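Local coordinates for protein 4-amino-4-deoxychorismate lyase (PDB 3LUL) that belongs to the class IV aminotransferase family, whose members are enzymes of a shared two-domain fold, and carries a covalently bound pyridoxal phosphate cofactor, at residues G18-I23 with G92-R97. Sequence-based numbering, arbitrary orientation.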
# COMPACT_ATOMS: atom_id res chain seq x y z
N GLY B 18 7.76 -16.72 1.02
CA GLY B 18 7.01 -17.62 1.90
C GLY B 18 5.94 -16.80 2.63
O GLY B 18 6.02 -15.58 2.70
N ILE B 19 4.95 -17.47 3.19
CA ILE B 19 3.77 -16.78 3.71
C ILE B 19 4.08 -15.99 4.99
O ILE B 19 3.35 -15.09 5.33
CB ILE B 19 2.63 -17.78 3.97
CG1 ILE B 19 1.27 -17.06 4.09
CG2 ILE B 19 2.95 -18.63 5.18
CD1 ILE B 19 0.89 -16.26 2.85
N ASP B 20 5.17 -16.32 5.66
CA ASP B 20 5.65 -15.56 6.83
C ASP B 20 6.48 -14.31 6.48
O ASP B 20 7.01 -13.65 7.39
CB ASP B 20 6.46 -16.47 7.75
CG ASP B 20 7.73 -17.05 7.07
OD1 ASP B 20 7.82 -17.00 5.81
OD2 ASP B 20 8.63 -17.57 7.77
N ASP B 21 6.64 -14.02 5.18
CA ASP B 21 7.44 -12.88 4.73
C ASP B 21 6.69 -11.57 4.95
O ASP B 21 5.47 -11.48 4.74
CB ASP B 21 7.82 -13.05 3.24
CG ASP B 21 8.99 -12.17 2.83
OD1 ASP B 21 8.88 -10.95 3.02
OD2 ASP B 21 10.00 -12.70 2.31
N ARG B 22 7.41 -10.55 5.43
CA ARG B 22 6.76 -9.28 5.74
C ARG B 22 6.26 -8.53 4.47
O ARG B 22 5.49 -7.58 4.58
CB ARG B 22 7.66 -8.39 6.60
CG ARG B 22 7.95 -8.99 7.98
CD ARG B 22 8.86 -8.13 8.80
NE ARG B 22 8.47 -6.71 8.79
CZ ARG B 22 7.47 -6.18 9.51
NH1 ARG B 22 6.73 -6.90 10.34
NH2 ARG B 22 7.23 -4.89 9.41
N ILE B 23 6.67 -8.99 3.28
CA ILE B 23 6.12 -8.45 2.03
C ILE B 23 4.60 -8.54 2.01
O ILE B 23 3.96 -7.71 1.37
CB ILE B 23 6.79 -9.09 0.77
CG1 ILE B 23 6.44 -8.31 -0.51
CG2 ILE B 23 6.39 -10.55 0.56
CD1 ILE B 23 7.39 -8.66 -1.69
N GLY B 92 11.00 -7.58 2.98
CA GLY B 92 11.52 -7.45 4.35
C GLY B 92 11.95 -8.79 4.91
O GLY B 92 12.83 -8.87 5.77
N GLY B 93 11.36 -9.87 4.41
CA GLY B 93 11.78 -11.22 4.75
C GLY B 93 10.95 -11.89 5.83
O GLY B 93 10.08 -11.24 6.44
N PRO B 94 11.20 -13.20 6.08
CA PRO B 94 10.54 -13.92 7.15
C PRO B 94 10.80 -13.26 8.47
O PRO B 94 11.91 -12.82 8.73
CB PRO B 94 11.21 -15.31 7.14
CG PRO B 94 11.78 -15.47 5.83
CD PRO B 94 12.05 -14.09 5.26
N ALA B 95 9.78 -13.21 9.31
CA ALA B 95 9.94 -12.61 10.62
C ALA B 95 8.85 -13.13 11.51
O ALA B 95 7.84 -13.64 11.01
CB ALA B 95 9.83 -11.09 10.51
N SER B 96 9.04 -12.96 12.82
CA SER B 96 8.00 -13.27 13.79
C SER B 96 6.83 -12.34 13.56
O SER B 96 6.99 -11.24 12.97
CB SER B 96 8.49 -13.09 15.23
OG SER B 96 9.32 -14.15 15.65
N ARG B 97 5.67 -12.75 14.03
CA ARG B 97 4.46 -11.97 13.84
C ARG B 97 4.53 -10.65 14.61
O ARG B 97 5.04 -10.59 15.72
CB ARG B 97 3.27 -12.80 14.27
CG ARG B 97 1.97 -12.23 13.88
CD ARG B 97 0.81 -13.02 14.49
NE ARG B 97 -0.14 -12.10 15.09
CZ ARG B 97 -0.99 -11.32 14.43
NH1 ARG B 97 -1.06 -11.33 13.09
NH2 ARG B 97 -1.80 -10.51 15.11
O HOH W 1 6.23 -9.75 10.85
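The carboxylate of Asp21 lies against Gly93, whose N-H meets OD1 from above the carboxylate plane, 45° out of it. Ile23 N reaches the same oxygen near that plane, on the anti side, and closes an Asx turn. The guanidinium of Arg22 has a water at its edge, in plane; this water accepts from NH1 and donates to Ser96 O.

The backbones meet in a single beta bridge between two loops of a class IV aminotransferase fold. One follows strand 4-6, the other strand 84-91, and both strands belong to the five-stranded mixed sheet. Asp21 and Pro94 are paired, with CA atoms 4.1 Å apart. Arg22 N donates to Gly93 O at 2.9 Å, and Ala95 N makes a weak bond of 3.4 Å to Asp20 O. A type I turn from Gly18 ends at Asp21, the bridge residue.

With CG anti to the backbone N (chi1 -162°), the Asp21 side chain reaches Gly93, CG lying 3.5 Å from Gly93 CA. OD2 of Asp21 is bonded to Ser91 OG. Gly93 has a positive phi, at backbone angles that call for glycine.

The Arg22 chain bends at chi3 (46°). NE forms a salt bridge with Glu27, and NH2 bonds to Leu99 O. Ile149 of the second subunit also packs on Arg22. Nearer the solvent, Asp20 OD2 touches Pro94 CB at 3.5 Å. On the Arg22 side, CD rests 3.6 Å from the methyl CB of Ala95.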